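Long-range contact in L-fuculose phosphate aldolase (Streptococcus pneumoniae, PDB 4C24), which is a zinc-containing class II aldolase, with the fold of the AraD-like aldolase and adducin family: residues Lys10-Val21 with Phe52-Val62. Sequence-based numbering, arbitrary orientation. Where two conformers were deposited one is given.
Sequences KQELIKYGKKLV and FFEIKESDIVV
Lys10 crosses Glu57 and ends beside Val62, and its side chain is a worked example of a lysine used first as a hydrocarbon and then as a charge. Lys10 CB and Lys10 CD both rest on Glu57 CG, the closer being Lys10 CD at 3.4 Å, where the two side chains cross at about a right angle. Between them CG turns to Ile60 CG2. With CG beside the backbone N (chi1 -64°) and the chain extended beyond it, Lys10 CE arrives 3.9 Å from Val62 CG2. NZ finally donates to a water, which itself donates to Glu57 O and Ile60 O, while a salt bridge to Glu71 takes the charge; Lys10 NZ and Glu57 OE2 stay 5.0 Å apart, and Glu57 OE2 is hydrogen-bonded to Ser7 OG.

Further along helix 7-22, Leu13 CD1 packs on Ile60 CG2 at 3.9 Å, and Ile14 CD1 meets Ile60 CD1 at 3.8 Å. At Gly17 the helix backbone comes close: Gly17 CA sits over one face of the Phe52 ring, a CH-pi contact 4.2 Å from the centroid, while Val21 CG2 meets the ring edge. Phe53 repeats the pattern, with Lys18 CG over a face and Val21 CB at the edge, 3.7 Å from Phe53 CE2. A second water donates to both Ile14 O and Phe52 O.

The contact thus lays the loop leading into strand 61-64 along the N-terminal helix, beside strand 32-37 of the central sheet, whose Leu33 touches Leu13, Leu20 and Phe52. With no direct hydrogen bond between the segments, their fit rests on shape and apolar contact, the two waters bridging backbone carbonyls and the lysine ammonium.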
# COMPACT_ATOMS: atom_id res chain seq x y z
N LYS A 10 7.00 19.35 -23.97
CA LYS A 10 8.08 18.50 -23.48
C LYS A 10 8.17 18.47 -21.95
O LYS A 10 8.30 17.40 -21.33
CB LYS A 10 9.41 18.92 -24.10
CG LYS A 10 9.46 18.74 -25.62
CD LYS A 10 10.82 19.15 -26.14
CE LYS A 10 10.94 18.88 -27.63
NZ LYS A 10 12.29 19.26 -28.14
N GLN A 11 8.08 19.65 -21.35
CA GLN A 11 8.12 19.77 -19.91
C GLN A 11 6.95 19.05 -19.28
O GLN A 11 7.10 18.44 -18.21
CB GLN A 11 8.06 21.23 -19.49
CG GLN A 11 9.28 22.04 -19.86
CD GLN A 11 9.02 23.53 -19.69
OE1 GLN A 11 8.06 24.07 -20.24
NE2 GLN A 11 9.85 24.18 -18.90
N GLU A 12 5.79 19.13 -19.95
CA GLU A 12 4.58 18.49 -19.46
C GLU A 12 4.71 16.97 -19.47
O GLU A 12 4.31 16.32 -18.51
CB GLU A 12 3.32 18.97 -20.17
CG GLU A 12 2.04 18.58 -19.45
CD GLU A 12 0.77 19.09 -20.12
OE1 GLU A 12 0.63 18.95 -21.35
OE2 GLU A 12 -0.09 19.63 -19.40
N LEU A 13 5.30 16.41 -20.52
CA LEU A 13 5.58 14.96 -20.53
C LEU A 13 6.42 14.54 -19.34
O LEU A 13 6.15 13.55 -18.70
CB LEU A 13 6.27 14.55 -21.82
CG LEU A 13 5.40 14.59 -23.04
CD1 LEU A 13 6.25 14.48 -24.27
CD2 LEU A 13 4.39 13.45 -23.04
N ILE A 14 7.44 15.33 -19.04
CA ILE A 14 8.31 15.07 -17.90
C ILE A 14 7.54 15.13 -16.59
O ILE A 14 7.69 14.25 -15.74
CB ILE A 14 9.47 16.07 -17.89
CG1 ILE A 14 10.24 15.96 -19.20
CG2 ILE A 14 10.40 15.84 -16.70
CD1 ILE A 14 10.69 14.56 -19.47
N LYS A 15 6.71 16.16 -16.44
CA LYS A 15 5.90 16.35 -15.25
C LYS A 15 5.02 15.12 -14.99
O LYS A 15 5.04 14.57 -13.89
CB LYS A 15 5.02 17.59 -15.41
CG LYS A 15 4.09 17.88 -14.24
CD LYS A 15 3.12 18.99 -14.62
CE LYS A 15 1.86 18.99 -13.76
NZ LYS A 15 2.11 19.50 -12.39
N TYR A 16 4.28 14.68 -16.02
CA TYR A 16 3.36 13.55 -15.84
C TYR A 16 4.04 12.21 -15.68
O TYR A 16 3.51 11.35 -14.99
CB TYR A 16 2.27 13.54 -16.90
CG TYR A 16 1.23 14.59 -16.57
CD1 TYR A 16 0.23 14.32 -15.63
CD2 TYR A 16 1.30 15.88 -17.11
CE1 TYR A 16 -0.71 15.27 -15.29
CE2 TYR A 16 0.36 16.85 -16.76
CZ TYR A 16 -0.64 16.55 -15.84
OH TYR A 16 -1.58 17.49 -15.49
N GLY A 17 5.20 12.03 -16.30
CA GLY A 17 6.10 10.91 -16.04
C GLY A 17 6.40 10.80 -14.57
O GLY A 17 6.20 9.76 -13.95
N LYS A 18 6.87 11.90 -13.99
CA LYS A 18 7.12 11.94 -12.58
C LYS A 18 5.87 11.66 -11.75
O LYS A 18 5.96 10.93 -10.76
CB LYS A 18 7.71 13.30 -12.19
CG LYS A 18 9.05 13.53 -12.82
CD LYS A 18 9.55 14.91 -12.44
CE LYS A 18 10.96 15.06 -12.90
NZ LYS A 18 11.53 16.29 -12.31
N LYS A 19 4.73 12.24 -12.12
CA LYS A 19 3.47 12.05 -11.38
C LYS A 19 3.09 10.57 -11.32
O LYS A 19 2.62 10.09 -10.29
CB LYS A 19 2.30 12.85 -11.96
N LEU A 20 3.34 9.85 -12.40
CA LEU A 20 3.04 8.41 -12.39
C LEU A 20 3.82 7.68 -11.29
O LEU A 20 3.28 6.81 -10.62
CB LEU A 20 3.33 7.79 -13.77
CG LEU A 20 2.35 8.07 -14.90
CD1 LEU A 20 2.96 7.57 -16.19
CD2 LEU A 20 0.99 7.39 -14.68
N VAL A 21 5.09 8.05 -11.07
CA VAL A 21 5.90 7.42 -10.01
C VAL A 21 5.53 7.98 -8.64
O VAL A 21 5.42 7.25 -7.66
CB VAL A 21 7.42 7.59 -10.25
CG1 VAL A 21 8.23 6.80 -9.23
CG2 VAL A 21 7.80 7.19 -11.67
N PHE A 52 12.13 7.79 -15.32
CA PHE A 52 11.30 8.99 -15.43
C PHE A 52 11.90 10.20 -14.71
O PHE A 52 11.68 11.34 -15.11
CB PHE A 52 9.88 8.74 -14.93
CG PHE A 52 8.99 8.01 -15.91
CD1 PHE A 52 9.20 8.11 -17.28
CD2 PHE A 52 7.93 7.24 -15.45
CE1 PHE A 52 8.38 7.44 -18.18
CE2 PHE A 52 7.10 6.57 -16.35
CZ PHE A 52 7.33 6.67 -17.71
N PHE A 53 12.65 9.94 -13.64
CA PHE A 53 13.22 11.02 -12.86
C PHE A 53 14.53 11.56 -13.43
O PHE A 53 15.11 12.52 -12.91
CB PHE A 53 13.36 10.60 -11.40
CG PHE A 53 12.13 10.89 -10.61
CD1 PHE A 53 11.96 12.14 -10.03
CD2 PHE A 53 11.12 9.95 -10.49
CE1 PHE A 53 10.82 12.44 -9.30
CE2 PHE A 53 9.98 10.24 -9.76
CZ PHE A 53 9.83 11.49 -9.17
N GLU A 54 14.98 10.95 -14.53
CA GLU A 54 16.21 11.35 -15.21
C GLU A 54 15.97 11.87 -16.62
O GLU A 54 16.91 12.19 -17.34
CB GLU A 54 17.19 10.18 -15.25
CG GLU A 54 17.62 9.69 -13.87
CD GLU A 54 18.90 8.88 -13.91
OE1 GLU A 54 18.89 7.77 -14.49
OE2 GLU A 54 19.91 9.36 -13.35
N ILE A 55 14.70 11.97 -17.03
CA ILE A 55 14.39 12.46 -18.37
C ILE A 55 14.51 13.99 -18.47
O ILE A 55 13.86 14.72 -17.70
CB ILE A 55 12.99 12.00 -18.86
CG1 ILE A 55 12.87 10.48 -18.80
CG2 ILE A 55 12.72 12.50 -20.28
CD1 ILE A 55 11.49 9.98 -19.15
N LYS A 56 15.33 14.45 -19.41
CA LYS A 56 15.45 15.87 -19.72
C LYS A 56 14.68 16.20 -20.99
O LYS A 56 14.37 15.31 -21.79
CB LYS A 56 16.91 16.24 -19.96
CG LYS A 56 17.84 15.96 -18.79
CD LYS A 56 19.20 16.54 -19.10
CE LYS A 56 20.33 15.79 -18.41
NZ LYS A 56 21.06 14.95 -19.39
N GLU A 57 14.37 17.48 -21.17
CA GLU A 57 13.69 17.95 -22.36
C GLU A 57 14.37 17.44 -23.64
O GLU A 57 13.70 17.04 -24.59
CB GLU A 57 13.59 19.48 -22.34
CG GLU A 57 12.72 20.06 -23.44
CD GLU A 57 12.23 21.47 -23.14
OE1 GLU A 57 11.98 21.79 -21.96
OE2 GLU A 57 12.07 22.25 -24.10
N SER A 58 15.71 17.42 -23.64
CA SER A 58 16.46 16.96 -24.80
C SER A 58 16.34 15.47 -25.07
O SER A 58 16.73 15.02 -26.13
CB SER A 58 17.93 17.39 -24.71
OG SER A 58 18.59 16.80 -23.61
N ASP A 59 15.83 14.71 -24.10
CA ASP A 59 15.62 13.26 -24.28
C ASP A 59 14.28 12.96 -24.94
O ASP A 59 14.06 11.82 -25.41
CB ASP A 59 15.63 12.52 -22.94
CG ASP A 59 16.99 12.49 -22.27
OD1 ASP A 59 18.02 12.28 -22.95
OD2 ASP A 59 17.02 12.66 -21.02
N ILE A 60 13.37 13.92 -24.91
CA ILE A 60 12.04 13.77 -25.58
C ILE A 60 12.27 13.66 -27.07
O ILE A 60 13.10 14.36 -27.66
CB ILE A 60 11.02 14.89 -25.24
CG1 ILE A 60 10.77 14.96 -23.72
CG2 ILE A 60 9.69 14.74 -26.03
CD1 ILE A 60 10.15 13.72 -23.13
N VAL A 61 11.56 12.72 -27.68
CA VAL A 61 11.70 12.47 -29.09
C VAL A 61 10.47 12.99 -29.80
O VAL A 61 9.34 12.79 -29.33
CB VAL A 61 11.91 10.96 -29.41
CG1 VAL A 61 11.99 10.76 -30.91
CG2 VAL A 61 13.16 10.41 -28.74
N VAL A 62 10.68 13.67 -30.92
CA VAL A 62 9.56 14.23 -31.67
C VAL A 62 9.56 13.55 -33.02
O VAL A 62 10.58 13.40 -33.67
CB VAL A 62 9.69 15.76 -31.84
CG1 VAL A 62 8.48 16.33 -32.58
CG2 VAL A 62 9.80 16.38 -30.45
O HOH W 1 13.93 16.83 -27.36
O HOH W 2 9.40 12.03 -16.53